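Local coordinates for amino acid ABC transporter, binding protein (Thermus thermophilus, PDB 3VV5) that binds S-(2-aminoethyl)-L-cysteine (L-thialysine) as the periplasmic substrate-binding protein of an ABC transporter for amino acids, at residues A[26-29]-A[30-33]; A[132-135]-A[136-140]; A[237-240]-A[241-244]. All coordinates share one frame; numbering follows the deposited sequence.

Contact 1: A[26-29]-A[30-33]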
ATOM      1  N   VAL A  26       5.940   0.004 -22.419  1.00 30.14           N
ATOM      2  CA  VAL A  26       4.857  -0.859 -21.931  1.00 28.41           C
ATOM      3  C   VAL A  26       5.021  -2.213 -22.640  1.00 27.54           C
ATOM      4  O   VAL A  26       4.932  -2.291 -23.867  1.00 27.24           O
ATOM      5  CB  VAL A  26       3.463  -0.232 -22.174  1.00 28.83           C
ATOM      6  CG1 VAL A  26       2.345  -1.095 -21.569  1.00 28.56           C
ATOM      7  CG2 VAL A  26       3.398   1.186 -21.610  1.00 28.97           C
ATOM      8  N   ARG A  27       5.303  -3.266 -21.876  1.00 25.43           N
ATOM      9  CA  ARG A  27       5.588  -4.572 -22.456  1.00 23.89           C
ATOM     10  C   ARG A  27       4.445  -5.551 -22.200  1.00 22.89           C
ATOM     11  O   ARG A  27       3.938  -5.649 -21.092  1.00 21.53           O
ATOM     12  CB  ARG A  27       6.892  -5.157 -21.901  1.00 23.76           C
ATOM     13  CG  ARG A  27       8.126  -4.243 -21.933  1.00 24.18           C
ATOM     14  CD  ARG A  27       9.410  -5.052 -21.653  1.00 25.59           C
ATOM     15  NE  ARG A  27       9.497  -5.474 -20.256  1.00 25.96           N
ATOM     16  CZ  ARG A  27      10.223  -6.499 -19.810  1.00 26.99           C
ATOM     17  NH1 ARG A  27      10.228  -6.787 -18.513  1.00 26.97           N
ATOM     18  NH2 ARG A  27      10.942  -7.243 -20.645  1.00 26.71           N
ATOM     19  N   SER A  28       4.054  -6.288 -23.235  1.00 22.30           N
ATOM     20  CA  SER A  28       3.057  -7.343 -23.085  1.00 21.02           C
ATOM     21  C   SER A  28       3.676  -8.527 -22.347  1.00 20.56           C
ATOM     22  O   SER A  28       4.906  -8.636 -22.252  1.00 19.61           O
ATOM     23  CB  SER A  28       2.595  -7.811 -24.458  1.00 21.26           C
ATOM     24  OG  SER A  28       3.594  -8.663 -24.987  1.00 22.07           O
ATOM     25  N   PHE A  29       2.826  -9.435 -21.869  1.00 20.04           N
ATOM     26  CA  PHE A  29       3.290 -10.587 -21.102  1.00 20.75           C
ATOM     27  C   PHE A  29       4.251 -11.474 -21.893  1.00 21.12           C
ATOM     28  O   PHE A  29       5.258 -11.954 -21.359  1.00 20.44           O
ATOM     29  CB  PHE A  29       2.114 -11.435 -20.597  1.00 20.36           C
ATOM     30  CG  PHE A  29       2.554 -12.676 -19.874  1.00 20.07           C
ATOM     31  CD1 PHE A  29       3.225 -12.582 -18.661  1.00 19.28           C
ATOM     32  CD2 PHE A  29       2.341 -13.937 -20.432  1.00 19.78           C
ATOM     33  CE1 PHE A  29       3.684 -13.728 -17.991  1.00 19.16           C
ATOM     34  CE2 PHE A  29       2.770 -15.089 -19.783  1.00 20.94           C
ATOM     35  CZ  PHE A  29       3.455 -14.986 -18.554  1.00 21.42           C
ATOM     36  N   GLU A  30       3.897 -11.721 -23.154  1.00 22.05           N
ATOM     37  CA  GLU A  30       4.726 -12.491 -24.076  1.00 23.67           C
ATOM     38  C   GLU A  30       6.152 -11.877 -24.217  1.00 23.20           C
ATOM     39  O   GLU A  30       7.171 -12.588 -24.153  1.00 22.90           O
ATOM     40  CB  GLU A  30       3.992 -12.674 -25.431  1.00 24.59           C
ATOM     41  CG  GLU A  30       3.063 -11.482 -25.914  1.00 27.99           C
ATOM     42  CD  GLU A  30       1.536 -11.741 -25.760  1.00 32.71           C
ATOM     43  OE1 GLU A  30       1.047 -12.810 -26.186  1.00 35.18           O
ATOM     44  OE2 GLU A  30       0.811 -10.869 -25.245  1.00 32.40           O
ATOM     45  N   GLU A  31       6.211 -10.560 -24.339  1.00 23.34           N
ATOM     46  CA  GLU A  31       7.480  -9.821 -24.366  1.00 23.54           C
ATOM     47  C   GLU A  31       8.286  -9.922 -23.067  1.00 22.70           C
ATOM     48  O   GLU A  31       9.490 -10.135 -23.107  1.00 22.25           O
ATOM     49  CB  GLU A  31       7.235  -8.364 -24.714  1.00 24.30           C
ATOM     50  CG  GLU A  31       6.893  -8.161 -26.182  1.00 28.70           C
ATOM     51  CD  GLU A  31       5.802  -7.133 -26.395  1.00 33.01           C
ATOM     52  OE1 GLU A  31       5.872  -6.046 -25.771  1.00 33.90           O
ATOM     53  OE2 GLU A  31       4.870  -7.425 -27.186  1.00 35.90           O
ATOM     54  N   ILE A  32       7.615  -9.772 -21.927  1.00 21.34           N
ATOM     55  CA  ILE A  32       8.250  -9.951 -20.620  1.00 20.48           C
ATOM     56  C   ILE A  32       8.774 -11.383 -20.504  1.00 21.04           C
ATOM     57  O   ILE A  32       9.920 -11.594 -20.154  1.00 20.12           O
ATOM     58  CB  ILE A  32       7.272  -9.571 -19.473  1.00 19.86           C
ATOM     59  CG1 ILE A  32       6.994  -8.059 -19.516  1.00 18.03           C
ATOM     60  CG2 ILE A  32       7.838  -9.974 -18.113  1.00 19.50           C
ATOM     61  CD1 ILE A  32       5.636  -7.602 -18.987  1.00 15.29           C
ATOM     62  N   LYS A  33       7.939 -12.351 -20.856  1.00 22.42           N
ATOM     63  CA  LYS A  33       8.298 -13.770 -20.862  1.00 24.74           C
ATOM     64  C   LYS A  33       9.663 -14.077 -21.507  1.00 25.42           C
ATOM     65  O   LYS A  33      10.546 -14.693 -20.902  1.00 25.58           O
ATOM     66  CB  LYS A  33       7.219 -14.540 -21.615  1.00 25.03           C
ATOM     67  CG  LYS A  33       6.692 -15.808 -20.975  1.00 28.60           C
ATOM     68  CD  LYS A  33       7.769 -16.763 -20.475  1.00 30.84           C
ATOM     69  CE  LYS A  33       7.888 -16.659 -18.963  1.00 31.69           C
ATOM     70  NZ  LYS A  33       8.170 -17.973 -18.331  1.00 34.16           N
TER
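Arg27 and Ile32 meet at about a right angle: the isoleucine sets CG1 against one face of the guanidinium, 3.4 Å above its plane and displaced toward the rim. The same methylene lies 3.8 Å from Arg27 CB, so the bend of the arginine at chi3 (-71°) wraps both its stem and its flat end round Ile32. The polar end faces other partners, with NH1 in a salt bridge to Asp97.

Ser28 and Glu31 are paired reciprocally, the backbone N of each donating to the side chain of the other. Glu31 N reaches Ser28 OG over 3.3 Å, and Ser28 N returns a bond to Glu31 OE1 over 3.1 Å, arriving well above the carboxylate plane rather than within it. A weak bond of 2.8 Å from Ser28 OG to Glu31 OE2 adds a further link. With OG between its own N and carbonyl carbon (chi1 78°), the serine can face the first turn. This pattern is a capping box, with Ser28 as the N-cap of helix 29-35.

On another side of that turn Phe29 and Lys33 run alongside each other and point the same way, Phe29 CZ lying 4.1 Å from Lys33 CG. Their backbones are joined by a 2.8 Å bond from Lys33 N to Phe29 O. The phenylalanine side chain also touches Ala231 and Arg234 of helix 226-242, while Lys33 NZ binds the carbonyls of Leu73 and Gly74.

The chemistry is divided: a carboxylate whose negative charge would probably interact favourably with the positive end of the helix dipole, and apolar carbon against a guanidinium whose charge is met by Asp97.

Contact 2: A[132-135]-A[136-140]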
ATOM      1  N   GLY A 132      -6.402  11.479  22.591  1.00 23.58           N
ATOM      2  CA  GLY A 132      -6.505  12.271  21.376  1.00 22.98           C
ATOM      3  C   GLY A 132      -7.773  11.910  20.620  1.00 22.27           C
ATOM      4  O   GLY A 132      -8.583  11.131  21.111  1.00 22.87           O
ATOM      5  N   PRO A 133      -7.950  12.474  19.418  1.00 21.96           N
ATOM      6  CA  PRO A 133      -9.161  12.276  18.636  1.00 21.14           C
ATOM      7  C   PRO A 133      -9.408  10.815  18.279  1.00 20.54           C
ATOM      8  O   PRO A 133      -8.469  10.090  17.917  1.00 19.71           O
ATOM      9  CB  PRO A 133      -8.898  13.102  17.382  1.00 21.35           C
ATOM     10  CG  PRO A 133      -7.949  14.152  17.834  1.00 22.08           C
ATOM     11  CD  PRO A 133      -7.051  13.464  18.793  1.00 21.94           C
ATOM     12  N   ARG A 134     -10.662  10.388  18.403  1.00 19.49           N
ATOM     13  CA  ARG A 134     -11.052   9.035  18.036  1.00 19.89           C
ATOM     14  C   ARG A 134     -11.885   8.928  16.767  1.00 19.22           C
ATOM     15  O   ARG A 134     -11.834   7.899  16.101  1.00 19.13           O
ATOM     16  CB  ARG A 134     -11.810   8.352  19.174  1.00 20.02           C
ATOM     17  CG  ARG A 134     -10.955   8.095  20.411  1.00 22.35           C
ATOM     18  CD  ARG A 134     -11.866   7.910  21.628  1.00 24.17           C
ATOM     19  NE  ARG A 134     -12.540   6.614  21.602  1.00 27.14           N
ATOM     20  CZ  ARG A 134     -13.578   6.291  22.367  1.00 28.18           C
ATOM     21  NH1 ARG A 134     -14.098   7.167  23.217  1.00 26.39           N
ATOM     22  NH2 ARG A 134     -14.103   5.080  22.274  1.00 32.77           N
ATOM     23  N   THR A 135     -12.658   9.960  16.450  1.00 19.15           N
ATOM     24  CA  THR A 135     -13.583   9.904  15.323  1.00 20.19           C
ATOM     25  C   THR A 135     -13.358  11.059  14.353  1.00 20.21           C
ATOM     26  O   THR A 135     -12.667  12.023  14.681  1.00 20.56           O
ATOM     27  CB  THR A 135     -15.033  10.009  15.801  1.00 20.42           C
ATOM     28  OG1 THR A 135     -15.181  11.243  16.515  1.00 22.04           O
ATOM     29  CG2 THR A 135     -15.396   8.835  16.702  1.00 21.26           C
ATOM     30  N   ALA A 136     -13.976  10.983  13.179  1.00 20.29           N
ATOM     31  CA  ALA A 136     -13.903  12.075  12.207  1.00 21.34           C
ATOM     32  C   ALA A 136     -14.420  13.381  12.812  1.00 22.09           C
ATOM     33  O   ALA A 136     -13.855  14.445  12.564  1.00 22.25           O
ATOM     34  CB  ALA A 136     -14.683  11.726  10.943  1.00 21.05           C
ATOM     35  N   LYS A 137     -15.499  13.291  13.594  1.00 23.02           N
ATOM     36  CA  LYS A 137     -16.089  14.466  14.260  1.00 24.28           C
ATOM     37  C   LYS A 137     -15.052  15.116  15.188  1.00 23.98           C
ATOM     38  O   LYS A 137     -14.961  16.347  15.270  1.00 23.64           O
ATOM     39  CB  LYS A 137     -17.355  14.056  15.048  1.00 24.73           C
ATOM     40  CG  LYS A 137     -18.178  15.217  15.625  1.00 28.11           C
ATOM     41  CD  LYS A 137     -19.051  14.739  16.803  1.00 30.94           C
ATOM     42  CE  LYS A 137     -19.859  15.875  17.440  1.00 33.03           C
ATOM     43  NZ  LYS A 137     -19.019  16.999  17.977  1.00 34.93           N
ATOM     44  N   ASP A 138     -14.263  14.279  15.860  1.00 23.39           N
ATOM     45  CA  ASP A 138     -13.234  14.731  16.815  1.00 24.00           C
ATOM     46  C   ASP A 138     -12.124  15.572  16.165  1.00 23.29           C
ATOM     47  O   ASP A 138     -11.347  16.238  16.866  1.00 23.79           O
ATOM     48  CB  ASP A 138     -12.549  13.523  17.480  1.00 23.54           C
ATOM     49  CG  ASP A 138     -13.350  12.901  18.599  1.00 26.17           C
ATOM     50  OD1 ASP A 138     -14.415  13.437  18.987  1.00 26.65           O
ATOM     51  OD2 ASP A 138     -12.889  11.843  19.104  1.00 24.64           O
ATOM     52  N   LEU A 139     -12.023  15.502  14.838  1.00 23.08           N
ATOM     53  CA  LEU A 139     -10.927  16.152  14.103  1.00 22.81           C
ATOM     54  C   LEU A 139     -11.153  17.636  13.815  1.00 23.03           C
ATOM     55  O   LEU A 139     -10.255  18.331  13.336  1.00 22.76           O
ATOM     56  CB  LEU A 139     -10.599  15.390  12.813  1.00 21.80           C
ATOM     57  CG  LEU A 139     -10.063  13.954  12.968  1.00 21.48           C
ATOM     58  CD1 LEU A 139      -9.746  13.328  11.628  1.00 20.40           C
ATOM     59  CD2 LEU A 139      -8.865  13.879  13.862  1.00 20.00           C
ATOM     60  N   GLN A 140     -12.351  18.121  14.119  1.00 23.83           N
ATOM     61  CA  GLN A 140     -12.641  19.559  14.033  1.00 24.15           C
ATOM     62  C   GLN A 140     -11.654  20.391  14.867  1.00 23.59           C
ATOM     63  O   GLN A 140     -11.524  20.187  16.065  1.00 23.30           O
ATOM     64  CB  GLN A 140     -14.097  19.826  14.450  1.00 24.69           C
ATOM     65  CG  GLN A 140     -15.081  19.185  13.481  1.00 27.33           C
ATOM     66  CD  GLN A 140     -16.540  19.375  13.851  1.00 32.21           C
ATOM     67  OE1 GLN A 140     -17.015  20.500  14.027  1.00 33.20           O
ATOM     68  NE2 GLN A 140     -17.273  18.265  13.936  1.00 34.71           N
TER
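Asp138 reaches back to two successive backbone amides, those of Arg134 and Thr135, and takes both on the single oxygen OD2. The bond from Arg134 N is the shorter at 2.8 Å, nearly straight at the hydrogen (164°), and uses the anti lone pair of OD2. Thr135 N is 3.3 Å from OD2 and approaches from above the carboxylate plane, so the two donors reach this oxygen from different directions. With CG beside its own backbone N (chi1 -79°), the aspartate turns its carboxylate back toward the amides of Arg134 and Thr135.

Thr135 answers in kind. Its OG1 accepts from Asp138 N over 3.2 Å, and the carbonyl of Thr135 receives a weak bond from the same amide, leaving that N-H shared between two oxygens. With an alanine here in place of the aspartate, the amides of Arg134 and Thr135 would probably lose their common acceptor and this end of the loop could shift more freely. From strand 206-222, Glu210 accepts from Ala136 N through its carboxylate and is joined to Arg134 by backbone bonding.

Beyond the polar centre lies an apolar patch. Pro133 CB touches Leu139 CD2 at 3.6 Å, the two side chains crossing at about a right angle, and Asp138 CB comes within 3.7 Å of Pro133 CB. Both Pro133 and Leu139 also rest on Thr185 of strand 185-189.

A side-chain-to-backbone bond such as that between Thr135 and Asp138, three residues apart, is characteristic of the start of a helical turn; here it lies at the start of the 3-10 turn 137-139, in the loop joining strands 120-129 and 143-147 of this solute-binding fold.

Contact 3: A[237-240]-A[241-244]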
ATOM      1  N   ALA A 237      -4.988 -15.451  -8.694  1.00 12.23           N
ATOM      2  CA  ALA A 237      -6.050 -16.422  -8.451  1.00 13.65           C
ATOM      3  C   ALA A 237      -5.482 -17.816  -8.166  1.00 13.86           C
ATOM      4  O   ALA A 237      -5.967 -18.511  -7.267  1.00 14.66           O
ATOM      5  CB  ALA A 237      -7.036 -16.465  -9.618  1.00 13.95           C
ATOM      6  N   GLU A 238      -4.427 -18.187  -8.883  1.00 14.26           N
ATOM      7  CA  GLU A 238      -3.718 -19.461  -8.633  1.00 15.21           C
ATOM      8  C   GLU A 238      -3.063 -19.517  -7.246  1.00 15.64           C
ATOM      9  O   GLU A 238      -3.099 -20.565  -6.576  1.00 14.87           O
ATOM     10  CB  GLU A 238      -2.705 -19.757  -9.749  1.00 15.49           C
ATOM     11  CG  GLU A 238      -3.401 -20.176 -11.083  1.00 17.08           C
ATOM     12  CD  GLU A 238      -2.481 -20.252 -12.307  1.00 19.53           C
ATOM     13  OE1 GLU A 238      -1.339 -19.763 -12.243  1.00 19.68           O
ATOM     14  OE2 GLU A 238      -2.910 -20.804 -13.356  1.00 20.90           O
ATOM     15  N   LEU A 239      -2.483 -18.399  -6.801  1.00 15.41           N
ATOM     16  CA  LEU A 239      -1.866 -18.333  -5.461  1.00 16.49           C
ATOM     17  C   LEU A 239      -2.890 -18.441  -4.339  1.00 17.19           C
ATOM     18  O   LEU A 239      -2.612 -19.014  -3.278  1.00 16.17           O
ATOM     19  CB  LEU A 239      -1.059 -17.037  -5.265  1.00 16.89           C
ATOM     20  CG  LEU A 239       0.096 -16.703  -6.208  1.00 19.10           C
ATOM     21  CD1 LEU A 239       1.011 -15.636  -5.620  1.00 20.52           C
ATOM     22  CD2 LEU A 239       0.885 -17.901  -6.561  1.00 19.28           C
ATOM     23  N   MET A 240      -4.068 -17.870  -4.563  1.00 17.62           N
ATOM     24  CA  MET A 240      -5.131 -17.972  -3.577  1.00 19.90           C
ATOM     25  C   MET A 240      -5.665 -19.403  -3.480  1.00 20.47           C
ATOM     26  O   MET A 240      -6.008 -19.870  -2.391  1.00 22.48           O
ATOM     27  CB  MET A 240      -6.240 -16.979  -3.888  1.00 20.30           C
ATOM     28  CG  MET A 240      -5.866 -15.559  -3.532  1.00 22.43           C
ATOM     29  SD  MET A 240      -7.202 -14.450  -3.988  1.00 30.32           S
ATOM     30  CE  MET A 240      -8.299 -14.642  -2.606  1.00 29.17           C
ATOM     31  N   GLN A 241      -5.707 -20.105  -4.599  1.00 20.86           N
ATOM     32  CA  GLN A 241      -6.204 -21.486  -4.618  1.00 22.30           C
ATOM     33  C   GLN A 241      -5.198 -22.493  -4.020  1.00 21.69           C
ATOM     34  O   GLN A 241      -5.585 -23.391  -3.267  1.00 22.23           O
ATOM     35  CB  GLN A 241      -6.639 -21.888  -6.044  1.00 23.11           C
ATOM     36  CG  GLN A 241      -6.364 -23.361  -6.409  1.00 28.96           C
ATOM     37  CD  GLN A 241      -7.329 -23.973  -7.425  1.00 34.43           C
ATOM     38  OE1 GLN A 241      -7.492 -25.196  -7.467  1.00 38.36           O
ATOM     39  NE2 GLN A 241      -7.956 -23.138  -8.253  1.00 37.87           N
ATOM     40  N   ASP A 242      -3.913 -22.335  -4.329  1.00 20.59           N
ATOM     41  CA  ASP A 242      -2.941 -23.381  -4.027  1.00 18.73           C
ATOM     42  C   ASP A 242      -2.319 -23.317  -2.633  1.00 17.86           C
ATOM     43  O   ASP A 242      -1.463 -24.144  -2.289  1.00 17.20           O
ATOM     44  CB  ASP A 242      -1.873 -23.470  -5.133  1.00 19.59           C
ATOM     45  CG  ASP A 242      -0.850 -22.331  -5.088  1.00 17.83           C
ATOM     46  OD1 ASP A 242      -0.806 -21.570  -4.092  1.00 16.50           O
ATOM     47  OD2 ASP A 242      -0.076 -22.213  -6.070  1.00 17.55           O
ATOM     48  N   GLY A 243      -2.726 -22.322  -1.841  1.00 16.35           N
ATOM     49  CA  GLY A 243      -2.244 -22.198  -0.472  1.00 15.71           C
ATOM     50  C   GLY A 243      -1.142 -21.173  -0.263  1.00 15.19           C
ATOM     51  O   GLY A 243      -0.854 -20.810   0.873  1.00 14.81           O
ATOM     52  N   THR A 244      -0.513 -20.724  -1.349  1.00 13.78           N
ATOM     53  CA  THR A 244       0.580 -19.762  -1.259  1.00 12.68           C
ATOM     54  C   THR A 244       0.113 -18.445  -0.647  1.00 12.96           C
ATOM     55  O   THR A 244       0.776 -17.882   0.228  1.00 12.64           O
ATOM     56  CB  THR A 244       1.222 -19.485  -2.642  1.00 13.04           C
ATOM     57  OG1 THR A 244       2.041 -20.607  -3.017  1.00 11.78           O
ATOM     58  CG2 THR A 244       2.090 -18.232  -2.596  1.00 10.62           C
TER
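The carboxylate of Asp242 lies close to the carbonyl oxygen of Glu238, with Asp242 CG 3.2 Å from Glu238 O. At one end of the group, OD1 comes within 3.2 Å of Leu239 O; both are acceptors, so this approach is not a bond. The same oxygen accepts from Thr244 N over 2.9 Å, nearly along its own C-O axis and almost straight at the hydrogen (163°), which makes an Asx turn. At the other end, OD2 is in a salt bridge with Arg72. The first torsion explains the placing: with CG between the backbone N and the carbonyl carbon (chi1 75°), the group folds back over the last turn of helix 226-242.

Backbone bonds carry that turn forward, Gln241 N to Ala237 O at 3.1 Å and Asp242 N to Glu238 O at 3.0 Å. Gly243 then leaves helical angles with a positive phi of 100°, where a CB would be jammed against the carbonyl oxygen of Asp242. It is also the N-cap residue of helix 244-253.

Leu239 and Thr244 close the apolar side at an oblique angle, Leu239 CD1 lying 4.1 Å from Thr244 CG2. Both pack on Ala68 of helix 61-72, and Leu239 also on Leu65 and Ile69.

Two carbonyl oxygens, those of Glu238 and Leu239, crowd the carboxylate and would probably disfavour its charge a little. The Thr244 amide and the guanidinium of Arg72 are likely to offset this, at a position that is itself exposed at the junction of the two helices.

Overall arrangement
From the N terminus, contact 1 turns the chain from its entering loop into helix 29-35, contact 2 shapes the loop between strands 120-129 and 143-147, and contact 3 turns helix 226-242 into helix 244-253. Each is local and closes before the next opens, so none nests or crosses. Contacts 1 and 3 share helix 226-242: Phe29 and Ile32 lean on its earlier part, while 237-240 make up about one turn near its end, the centres of the two contacts being about 23 Å apart. Contact 2 lies on the opposite side of the chain's centre from both, its centre about 48 Å from that of contact 1 and about 40 Å from that of contact 3, against strands 185-189 and 206-222.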